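Endonuclease III (Geobacillus stearothermophilus, PDB 1ORN) probably removes damaged pyrimidine bases from DNA as an iron-sulfur glycosylase and cleaves the strand at the resulting abasic site through a covalent enzyme-DNA intermediate. Local coordinates at residues His25-His30 with Cys46-Val51; Val40-Gln45 with Arg81-Tyr86; Arg189-Ala194 with Pro200-Leu205. All coordinates share one frame; numbering follows the deposited sequence.

Interaction 1: residues His25-His30 with Cys46-Val51. With nucleotides of chain B; nucleotides of chain A.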
# COMPACT_ATOMS: atom_id res chain seq x y z
N HIS C 25 -0.04 9.87 5.63
CA HIS C 25 0.52 8.78 6.43
C HIS C 25 -0.18 7.45 6.14
O HIS C 25 -1.14 7.40 5.38
CB HIS C 25 0.38 9.10 7.92
CG HIS C 25 -1.04 9.38 8.33
ND1 HIS C 25 -1.72 10.52 7.95
CD2 HIS C 25 -1.93 8.63 9.02
CE1 HIS C 25 -2.96 10.46 8.39
NE2 HIS C 25 -3.11 9.32 9.05
N CYS C 26 0.30 6.38 6.76
CA CYS C 26 -0.34 5.08 6.59
C CYS C 26 -1.62 5.16 7.43
O CYS C 26 -1.56 5.49 8.61
CB CYS C 26 0.56 3.96 7.13
SG CYS C 26 -0.25 2.34 7.18
N GLU C 27 -2.76 4.89 6.81
CA GLU C 27 -4.02 4.98 7.53
C GLU C 27 -4.52 3.68 8.19
O GLU C 27 -5.62 3.65 8.74
CB GLU C 27 -5.11 5.55 6.62
CG GLU C 27 -4.74 6.90 6.02
CD GLU C 27 -5.94 7.69 5.54
OE1 GLU C 27 -6.67 8.24 6.39
OE2 GLU C 27 -6.16 7.77 4.31
N LEU C 28 -3.72 2.62 8.13
CA LEU C 28 -4.12 1.36 8.75
C LEU C 28 -3.75 1.38 10.23
O LEU C 28 -2.59 1.62 10.58
CB LEU C 28 -3.42 0.18 8.07
CG LEU C 28 -3.83 -0.13 6.63
CD1 LEU C 28 -2.93 -1.23 6.09
CD2 LEU C 28 -5.29 -0.54 6.56
N VAL C 29 -4.73 1.13 11.08
CA VAL C 29 -4.51 1.13 12.52
C VAL C 29 -3.77 -0.12 12.98
O VAL C 29 -4.18 -1.24 12.69
CB VAL C 29 -5.86 1.24 13.28
CG1 VAL C 29 -5.63 1.20 14.78
CG2 VAL C 29 -6.56 2.54 12.88
N HIS C 30 -2.66 0.08 13.69
CA HIS C 30 -1.85 -1.02 14.20
C HIS C 30 -0.99 -0.55 15.38
O HIS C 30 -0.64 0.63 15.46
CB HIS C 30 -0.92 -1.54 13.11
CG HIS C 30 0.11 -0.55 12.66
ND1 HIS C 30 -0.20 0.54 11.87
CD2 HIS C 30 1.44 -0.47 12.90
CE1 HIS C 30 0.89 1.24 11.64
NE2 HIS C 30 1.90 0.65 12.26
N CYS C 46 -9.13 -3.92 -0.80
CA CYS C 46 -10.13 -3.59 0.22
C CYS C 46 -9.85 -2.16 0.71
O CYS C 46 -8.72 -1.68 0.62
CB CYS C 46 -10.03 -4.58 1.38
SG CYS C 46 -11.33 -4.41 2.65
N THR C 47 -10.88 -1.49 1.21
CA THR C 47 -10.72 -0.12 1.71
C THR C 47 -10.16 -0.10 3.14
O THR C 47 -10.41 -1.01 3.93
CB THR C 47 -12.08 0.63 1.72
OG1 THR C 47 -12.94 0.04 2.70
CG2 THR C 47 -12.74 0.54 0.34
N ASP C 48 -9.39 0.93 3.45
CA ASP C 48 -8.80 1.07 4.78
C ASP C 48 -9.88 1.08 5.84
O ASP C 48 -9.76 0.42 6.87
CB ASP C 48 -7.99 2.36 4.88
CG ASP C 48 -6.71 2.31 4.08
OD1 ASP C 48 -6.05 3.37 3.94
OD2 ASP C 48 -6.35 1.22 3.59
N ALA C 49 -10.95 1.82 5.57
CA ALA C 49 -12.06 1.92 6.50
C ALA C 49 -12.57 0.54 6.94
O ALA C 49 -12.75 0.29 8.13
CB ALA C 49 -13.21 2.72 5.88
N LEU C 50 -12.78 -0.35 5.98
CA LEU C 50 -13.27 -1.69 6.31
C LEU C 50 -12.22 -2.53 7.01
O LEU C 50 -12.55 -3.35 7.86
CB LEU C 50 -13.74 -2.41 5.05
CG LEU C 50 -15.25 -2.55 4.87
CD1 LEU C 50 -15.83 -3.38 6.01
CD2 LEU C 50 -15.90 -1.17 4.83
N VAL C 51 -10.95 -2.35 6.65
CA VAL C 51 -9.91 -3.11 7.30
C VAL C 51 -9.82 -2.70 8.77
O VAL C 51 -9.72 -3.55 9.65
CB VAL C 51 -8.53 -2.89 6.64
CG1 VAL C 51 -7.44 -3.54 7.49
CG2 VAL C 51 -8.53 -3.47 5.23
P DA B 6 -9.39 2.43 -6.83
OP1 DA B 6 -8.81 3.79 -6.71
OP2 DA B 6 -8.74 1.43 -7.71
O5' DA B 6 -9.55 1.83 -5.37
C5' DA B 6 -10.20 2.58 -4.35
C4' DA B 6 -10.35 1.77 -3.08
O4' DA B 6 -11.28 0.69 -3.28
C3' DA B 6 -9.06 1.14 -2.56
O3' DA B 6 -9.05 1.23 -1.13
C2' DA B 6 -9.20 -0.32 -2.95
C1' DA B 6 -10.71 -0.52 -2.82
N9 DA B 6 -11.27 -1.61 -3.61
C8 DA B 6 -10.95 -1.97 -4.90
N7 DA B 6 -11.67 -2.97 -5.36
C5 DA B 6 -12.51 -3.29 -4.31
C6 DA B 6 -13.52 -4.26 -4.17
N6 DA B 6 -13.87 -5.11 -5.13
N1 DA B 6 -14.17 -4.31 -2.98
C2 DA B 6 -13.83 -3.45 -2.02
N3 DA B 6 -12.90 -2.50 -2.03
C4 DA B 6 -12.27 -2.47 -3.22
P DG A 8 -20.21 -7.57 3.88
OP1 DG A 8 -20.12 -7.60 5.36
OP2 DG A 8 -21.48 -7.94 3.21
O5' DG A 8 -19.78 -6.11 3.39
C5' DG A 8 -18.53 -5.57 3.81
C4' DG A 8 -18.39 -4.15 3.33
O4' DG A 8 -17.95 -4.11 1.95
C3' DG A 8 -19.68 -3.32 3.39
O3' DG A 8 -19.38 -2.04 3.93
C2' DG A 8 -20.11 -3.23 1.94
C1' DG A 8 -18.79 -3.26 1.19
N9 DG A 8 -18.86 -3.80 -0.16
C8 DG A 8 -19.57 -4.89 -0.59
N7 DG A 8 -19.42 -5.14 -1.86
C5 DG A 8 -18.56 -4.15 -2.31
C6 DG A 8 -18.03 -3.90 -3.60
O6 DG A 8 -18.22 -4.53 -4.65
N1 DG A 8 -17.19 -2.80 -3.61
C2 DG A 8 -16.89 -2.02 -2.51
N2 DG A 8 -16.05 -1.00 -2.72
N3 DG A 8 -17.38 -2.24 -1.30
C4 DG A 8 -18.20 -3.31 -1.27
O HOH W 1 -8.08 5.40 4.13
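Leu28 and Val51 meet where the loop leading to helix 33-43 lies against the capped start of helix 48-61, within the helical HhH-GPD fold of this DNA glycosylase. The tight part is centred on one leucine methyl. Leu28 CD2 sits 3.8 Å from Val51 CG1, which the valine torsion (chi1 171°, CG1 anti to the backbone N) turns toward the loop. The same CD2 lies 3.6 Å from Asp48 OD2, the leucine and aspartate side chains crossing at about a right angle. A branched leucine suits this place because one methyl can fill the angle between a carboxylate and a valine one helical turn further on.

The other side is polar and wetter. Only the aliphatic part of Glu27 touches Asp48, with CB 3.6 Å from OD1; the two carboxylates stay apart, OE2 of Glu27 being 4.4 Å from OD1 of Asp48. A water bridges them from one side, donating to Asp48 OD1 at 2.9 Å and weakly to Glu27 OE2. Glu27 OE2 also forms a salt bridge with Arg189 and a hydrogen bond with Tyr190, and the arginine probably eases the repulsion between the two acids. Asn52 fastens the loop directly, bonding through its amide to the backbone of Glu27 and Val29.

Facing the DNA, Leu50 lays CG 3.8 Å from C4' of DG8 of chain A. Thr47 precedes the helix as N-cap, where its hydroxyl can meet a backbone N-H of the first turn ahead: OG1 accepts a weak bond of 3.3 Å from Leu50 N.

Interaction 2: residues Val40-Gln45 with Arg81-Tyr86. With nucleotides of chain A; nucleotides of chain B.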
# COMPACT_ATOMS: atom_id res chain seq x y z
N VAL C 40 -2.05 -5.17 6.48
CA VAL C 40 -1.70 -4.90 5.09
C VAL C 40 -2.11 -6.07 4.19
O VAL C 40 -2.56 -5.86 3.07
CB VAL C 40 -0.20 -4.60 4.94
CG1 VAL C 40 0.16 -4.32 3.48
CG2 VAL C 40 0.15 -3.36 5.78
N VAL C 41 -1.97 -7.29 4.70
CA VAL C 41 -2.37 -8.46 3.92
C VAL C 41 -3.88 -8.36 3.64
O VAL C 41 -4.34 -8.62 2.52
CB VAL C 41 -2.07 -9.78 4.67
CG1 VAL C 41 -2.81 -10.96 4.01
CG2 VAL C 41 -0.57 -10.05 4.65
N LEU C 42 -4.64 -7.99 4.66
CA LEU C 42 -6.09 -7.85 4.53
C LEU C 42 -6.46 -6.68 3.61
O LEU C 42 -7.51 -6.69 2.96
CB LEU C 42 -6.74 -7.65 5.91
CG LEU C 42 -6.70 -8.80 6.92
CD1 LEU C 42 -7.37 -8.37 8.22
CD2 LEU C 42 -7.42 -10.02 6.33
N SER C 43 -5.59 -5.67 3.57
CA SER C 43 -5.78 -4.45 2.78
C SER C 43 -5.82 -4.63 1.26
O SER C 43 -6.32 -3.76 0.55
CB SER C 43 -4.68 -3.44 3.14
OG SER C 43 -4.78 -2.26 2.37
N ALA C 44 -5.28 -5.74 0.76
CA ALA C 44 -5.27 -5.95 -0.68
C ALA C 44 -6.69 -5.96 -1.26
O ALA C 44 -7.51 -6.78 -0.88
CB ALA C 44 -4.57 -7.27 -1.02
N GLN C 45 -6.95 -5.04 -2.19
CA GLN C 45 -8.27 -4.95 -2.83
C GLN C 45 -9.41 -4.70 -1.84
O GLN C 45 -10.53 -5.19 -2.03
CB GLN C 45 -8.57 -6.24 -3.62
CG GLN C 45 -7.46 -6.65 -4.56
CD GLN C 45 -7.09 -5.57 -5.55
OE1 GLN C 45 -7.95 -5.04 -6.27
NE2 GLN C 45 -5.80 -5.23 -5.61
N ARG C 81 -14.64 -12.14 7.32
CA ARG C 81 -15.55 -12.22 6.17
C ARG C 81 -15.86 -10.89 5.49
O ARG C 81 -15.94 -10.82 4.26
CB ARG C 81 -16.86 -12.89 6.59
CG ARG C 81 -17.88 -13.00 5.46
CD ARG C 81 -19.15 -13.70 5.91
NE ARG C 81 -20.16 -13.72 4.85
CZ ARG C 81 -20.79 -12.63 4.40
NH1 ARG C 81 -20.53 -11.44 4.93
NH2 ARG C 81 -21.68 -12.74 3.42
N SER C 82 -16.03 -9.82 6.27
CA SER C 82 -16.37 -8.51 5.73
C SER C 82 -15.28 -7.86 4.87
O SER C 82 -15.53 -6.85 4.21
CB SER C 82 -16.77 -7.56 6.85
OG SER C 82 -18.00 -7.95 7.43
N ILE C 83 -14.08 -8.42 4.90
CA ILE C 83 -12.96 -7.89 4.12
C ILE C 83 -13.10 -8.29 2.65
O ILE C 83 -12.69 -7.55 1.74
CB ILE C 83 -11.61 -8.44 4.65
CG1 ILE C 83 -11.36 -7.96 6.09
CG2 ILE C 83 -10.46 -8.02 3.74
CD1 ILE C 83 -11.13 -6.48 6.22
N GLY C 84 -13.68 -9.46 2.41
CA GLY C 84 -13.81 -9.96 1.06
C GLY C 84 -12.58 -10.82 0.82
O GLY C 84 -11.64 -10.76 1.62
N LEU C 85 -12.56 -11.61 -0.25
CA LEU C 85 -11.41 -12.48 -0.54
C LEU C 85 -11.01 -13.18 0.76
O LEU C 85 -9.84 -13.53 0.95
CB LEU C 85 -10.23 -11.65 -1.07
CG LEU C 85 -10.48 -10.75 -2.29
CD1 LEU C 85 -9.17 -10.07 -2.71
CD2 LEU C 85 -11.02 -11.58 -3.44
N TYR C 86 -11.98 -13.39 1.63
CA TYR C 86 -11.75 -13.99 2.95
C TYR C 86 -11.30 -15.44 3.02
O TYR C 86 -10.67 -15.84 3.99
CB TYR C 86 -12.98 -13.80 3.84
CG TYR C 86 -14.21 -14.54 3.37
CD1 TYR C 86 -15.01 -14.04 2.35
CD2 TYR C 86 -14.57 -15.76 3.95
CE1 TYR C 86 -16.14 -14.73 1.92
CE2 TYR C 86 -15.69 -16.45 3.53
CZ TYR C 86 -16.47 -15.94 2.52
OH TYR C 86 -17.60 -16.62 2.11
P DG A 6 -12.54 -15.94 -1.84
OP1 DG A 6 -11.56 -16.04 -0.72
OP2 DG A 6 -13.43 -17.10 -2.13
O5' DG A 6 -13.45 -14.66 -1.58
C5' DG A 6 -14.72 -14.49 -2.22
C4' DG A 6 -15.34 -13.19 -1.77
O4' DG A 6 -14.49 -12.08 -2.13
C3' DG A 6 -16.72 -12.85 -2.32
O3' DG A 6 -17.41 -12.12 -1.30
C2' DG A 6 -16.40 -11.87 -3.44
C1' DG A 6 -15.26 -11.10 -2.79
N9 DG A 6 -14.39 -10.35 -3.69
C8 DG A 6 -14.08 -10.65 -4.99
N7 DG A 6 -13.25 -9.80 -5.53
C5 DG A 6 -12.99 -8.88 -4.52
C6 DG A 6 -12.16 -7.73 -4.52
O6 DG A 6 -11.45 -7.30 -5.43
N1 DG A 6 -12.19 -7.08 -3.29
C2 DG A 6 -12.94 -7.48 -2.20
N2 DG A 6 -12.85 -6.70 -1.10
N3 DG A 6 -13.71 -8.55 -2.19
C4 DG A 6 -13.69 -9.20 -3.38
P DG B 8 -4.60 -2.28 -3.73
OP1 DG B 8 -4.18 -1.78 -5.06
OP2 DG B 8 -6.06 -2.40 -3.42
O5' DG B 8 -3.95 -3.70 -3.48
C5' DG B 8 -2.65 -4.02 -3.97
C4' DG B 8 -2.31 -5.44 -3.61
O4' DG B 8 -3.33 -6.33 -4.12
C3' DG B 8 -0.98 -6.00 -4.10
O3' DG B 8 -0.48 -6.81 -3.03
C2' DG B 8 -1.37 -6.83 -5.32
C1' DG B 8 -2.76 -7.32 -4.97
N9 DG B 8 -3.67 -7.48 -6.10
C8 DG B 8 -3.74 -6.71 -7.24
N7 DG B 8 -4.70 -7.07 -8.04
C5 DG B 8 -5.30 -8.15 -7.41
C6 DG B 8 -6.41 -8.96 -7.80
O6 DG B 8 -7.12 -8.85 -8.80
N1 DG B 8 -6.66 -9.96 -6.87
C2 DG B 8 -5.95 -10.16 -5.71
N2 DG B 8 -6.34 -11.19 -4.95
N3 DG B 8 -4.92 -9.41 -5.33
C4 DG B 8 -4.66 -8.43 -6.22
P DT A 7 -18.93 -12.48 -0.93
OP1 DT A 7 -18.96 -13.89 -0.45
OP2 DT A 7 -19.80 -12.07 -2.05
O5' DT A 7 -19.21 -11.52 0.31
C5' DT A 7 -18.32 -11.51 1.43
C4' DT A 7 -17.99 -10.10 1.84
O4' DT A 7 -17.16 -9.44 0.86
C3' DT A 7 -19.19 -9.18 2.07
O3' DT A 7 -19.02 -8.49 3.31
C2' DT A 7 -19.14 -8.22 0.90
C1' DT A 7 -17.65 -8.14 0.60
N1 DT A 7 -17.30 -7.78 -0.79
C2 DT A 7 -16.43 -6.71 -1.00
O2 DT A 7 -15.96 -6.05 -0.09
N3 DT A 7 -16.14 -6.45 -2.32
C4 DT A 7 -16.62 -7.13 -3.42
O4 DT A 7 -16.25 -6.79 -4.55
C5 DT A 7 -17.53 -8.22 -3.14
C7 DT A 7 -18.11 -9.00 -4.28
C6 DT A 7 -17.81 -8.49 -1.85
O HOH W 2 -10.43 -8.04 -0.02
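Ile83 holds CG1 anti to its carbonyl carbon (chi1 -64°), which directs CG2 at the last turn of helix 33-43, 3.3 Å from Leu42 O. The beta-branch thus supplies a methyl just where the backbones come nearest. Leu85 (chi1 -55°, CG beside its backbone N) brings CD1 to 4.0 Å from Gln45 CB.

Both Leu85 and Gln45 wedge into the DNA from their loops. Leu85, apolar and branched, rests CD2 3.5 Å from C5 of the DG6 base of chain A, while its N donates to O4' of the same nucleotide. Gln45, its side chain bent, runs CG and CD along the base of DG8 of chain B and gives NE2 to the sugar O4' there, at 3.1 Å; its own N holds the phosphate OP2. Gly84, without a side chain, lets CA approach N3 of DG6 of chain A to 3.5 Å.

The guanine of DG6 of chain A spends its donors on the main chain: N1 reaches Gln45 O at 2.8 Å, and N2 is shared between that oxygen and Ile83 O. Protein carbonyls therefore occupy donors that a paired cytosine would normally engage, consistent with this nucleotide being the estranged guanine of the complex.

Interaction 3: residues Arg189-Ala194 with Pro200-Leu205. With SF4 (iron/sulfur cluster), chain F; nucleotides of chain B.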
# COMPACT_ATOMS: atom_id res chain seq x y z
N ARG C 189 -6.04 8.92 -3.60
CA ARG C 189 -7.22 8.55 -2.81
C ARG C 189 -8.22 9.70 -2.65
O ARG C 189 -9.43 9.50 -2.78
CB ARG C 189 -6.79 8.06 -1.42
CG ARG C 189 -7.94 7.63 -0.52
CD ARG C 189 -7.41 7.01 0.77
NE ARG C 189 -6.73 5.75 0.51
CZ ARG C 189 -5.70 5.28 1.21
NH1 ARG C 189 -5.23 5.97 2.24
NH2 ARG C 189 -5.15 4.12 0.89
N TYR C 190 -7.70 10.89 -2.39
CA TYR C 190 -8.54 12.05 -2.14
C TYR C 190 -8.64 13.11 -3.23
O TYR C 190 -9.51 13.98 -3.15
CB TYR C 190 -8.08 12.71 -0.85
CG TYR C 190 -8.14 11.79 0.34
CD1 TYR C 190 -9.37 11.37 0.85
CD2 TYR C 190 -6.98 11.31 0.93
CE1 TYR C 190 -9.44 10.50 1.94
CE2 TYR C 190 -7.03 10.44 2.02
CZ TYR C 190 -8.26 10.03 2.52
OH TYR C 190 -8.32 9.16 3.58
N HIS C 191 -7.78 13.06 -4.23
CA HIS C 191 -7.80 14.08 -5.28
C HIS C 191 -7.91 13.49 -6.68
O HIS C 191 -8.92 13.67 -7.37
CB HIS C 191 -6.54 14.93 -5.18
CG HIS C 191 -6.56 16.15 -6.04
ND1 HIS C 191 -7.44 17.20 -5.83
CD2 HIS C 191 -5.81 16.51 -7.11
CE1 HIS C 191 -7.22 18.14 -6.72
NE2 HIS C 191 -6.24 17.75 -7.51
N CYS C 192 -6.87 12.78 -7.11
CA CYS C 192 -6.84 12.15 -8.43
C CYS C 192 -7.55 10.81 -8.34
O CYS C 192 -6.98 9.76 -8.67
CB CYS C 192 -5.39 11.97 -8.88
SG CYS C 192 -5.21 11.53 -10.62
N LYS C 193 -8.80 10.84 -7.90
CA LYS C 193 -9.59 9.63 -7.73
C LYS C 193 -9.83 8.86 -9.02
O LYS C 193 -9.84 9.43 -10.11
CB LYS C 193 -10.92 9.97 -7.06
CG LYS C 193 -10.75 10.69 -5.72
CD LYS C 193 -12.10 10.98 -5.07
N ALA C 194 -10.04 7.55 -8.88
CA ALA C 194 -10.27 6.69 -10.03
C ALA C 194 -11.52 7.12 -10.81
O ALA C 194 -11.47 7.27 -12.03
CB ALA C 194 -10.40 5.24 -9.58
N PRO C 200 -10.33 20.06 -12.61
CA PRO C 200 -10.61 21.50 -12.63
C PRO C 200 -9.83 22.34 -11.63
O PRO C 200 -9.42 23.47 -11.94
CB PRO C 200 -12.11 21.55 -12.38
CG PRO C 200 -12.59 20.32 -13.10
CD PRO C 200 -11.58 19.28 -12.66
N SER C 201 -9.61 21.80 -10.44
CA SER C 201 -8.89 22.53 -9.40
C SER C 201 -7.51 21.94 -9.12
O SER C 201 -6.91 22.23 -8.09
CB SER C 201 -9.70 22.51 -8.11
OG SER C 201 -9.93 21.18 -7.68
N CYS C 202 -7.01 21.12 -10.04
CA CYS C 202 -5.71 20.48 -9.84
C CYS C 202 -4.51 21.36 -10.21
O CYS C 202 -4.44 21.90 -11.31
CB CYS C 202 -5.64 19.17 -10.62
SG CYS C 202 -4.15 18.21 -10.27
N PRO C 203 -3.55 21.50 -9.27
CA PRO C 203 -2.34 22.31 -9.45
C PRO C 203 -1.39 21.73 -10.50
O PRO C 203 -0.41 22.37 -10.88
CB PRO C 203 -1.71 22.29 -8.06
CG PRO C 203 -2.88 22.08 -7.15
CD PRO C 203 -3.66 21.04 -7.88
N LEU C 204 -1.68 20.52 -10.95
CA LEU C 204 -0.84 19.85 -11.94
C LEU C 204 -1.52 19.73 -13.30
O LEU C 204 -0.97 19.16 -14.24
CB LEU C 204 -0.44 18.46 -11.44
CG LEU C 204 0.38 18.43 -10.15
CD1 LEU C 204 0.58 16.97 -9.73
CD2 LEU C 204 1.72 19.13 -10.36
N LEU C 205 -2.73 20.28 -13.40
CA LEU C 205 -3.49 20.24 -14.64
C LEU C 205 -2.64 20.79 -15.80
O LEU C 205 -2.72 20.28 -16.92
CB LEU C 205 -4.76 21.09 -14.51
CG LEU C 205 -6.02 20.72 -15.30
CD1 LEU C 205 -6.88 21.98 -15.44
CD2 LEU C 205 -5.68 20.17 -16.67
FE1 SF4 F . -4.77 16.38 -11.57
FE2 SF4 F . -5.22 13.66 -11.70
FE3 SF4 F . -6.72 15.40 -13.07
FE4 SF4 F . -4.14 14.98 -13.75
S1 SF4 F . -5.84 13.46 -13.93
S2 SF4 F . -5.24 16.89 -13.74
S3 SF4 F . -3.27 14.59 -11.74
S4 SF4 F . -6.67 15.25 -10.86
P DC B 5 -13.24 1.68 -12.52
OP1 DC B 5 -12.71 2.87 -13.22
OP2 DC B 5 -12.99 0.32 -13.07
O5' DC B 5 -12.74 1.72 -11.01
C5' DC B 5 -13.08 2.83 -10.18
C4' DC B 5 -12.82 2.51 -8.73
O4' DC B 5 -13.84 1.63 -8.20
C3' DC B 5 -11.46 1.90 -8.37
O3' DC B 5 -10.93 2.64 -7.28
C2' DC B 5 -11.82 0.48 -7.94
C1' DC B 5 -13.23 0.65 -7.38
N1 DC B 5 -14.08 -0.56 -7.41
C2 DC B 5 -14.77 -0.94 -6.25
O2 DC B 5 -14.66 -0.25 -5.23
N3 DC B 5 -15.55 -2.05 -6.28
C4 DC B 5 -15.64 -2.77 -7.40
N4 DC B 5 -16.40 -3.87 -7.37
C5 DC B 5 -14.95 -2.41 -8.59
C6 DC B 5 -14.19 -1.30 -8.55
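His191 turns its ring edge to Cys202 beside the iron-sulfur cluster, where the C-terminal part of helix 177-191 meets the loop that follows it. Metal bonds come first: Cys202 SG binds FE1 at 2.3 Å and Cys192 SG binds FE2 at 2.4 Å, so each segment holds a different iron. In Cys192 and Cys202 alike, SG is anti to the backbone N (chi1 -168° and -173°), which points the sulfur at the cluster.

Hydrogen bonds converge on the cysteine sulfur. His191 NE2 donates to Cys202 SG weakly, at 3.5 Å and a bent 144°, while Leu204 N donates to the same SG at 3.4 Å. Two N-H groups on one ligand sulfur would be expected to lessen its negative charge. In the backbone, Leu205 N closes a type I turn on Cys202 O, a turn to which Pro203 is well suited at its second position.

Van der Waals contact completes the fit. Cys202 CB approaches the edge of the His191 ring, 3.5 Å from NE2, and Pro203 CD lies 4.2 Å from that nitrogen.

Cys199 and Cys208 also line the pocket and presumably bind the remaining irons, giving four cysteines separated by six, two and five residues, the pattern of the [4Fe-4S] loop of the endonuclease III family.

Interactions 1 and 2 lie side by side, their centres 11 Å apart; their segments alternate along the chain, 40-45 running straight into 46-51. Leu28 CD1 packs 3.8 Å from Val40 CG2, and Ile83 CD1 lies 3.7 Å from Val51 CA. Interaction 3 is more remote, about 21 Å from interaction 1 between centres, yet the Glu27-Arg189 salt bridge (OE2 to NH1, 2.9 Å) joins them. Interaction 3 alone carries cluster ligands, Cys192 and Cys202. Interactions 2 and 3 do not touch; their nearest atoms are about 7 Å apart. All three border the DNA: interactions 1 and 2 at both strands, interaction 3 through Ala194, whose CB is 3.5 Å from O3' of DC5 of chain B.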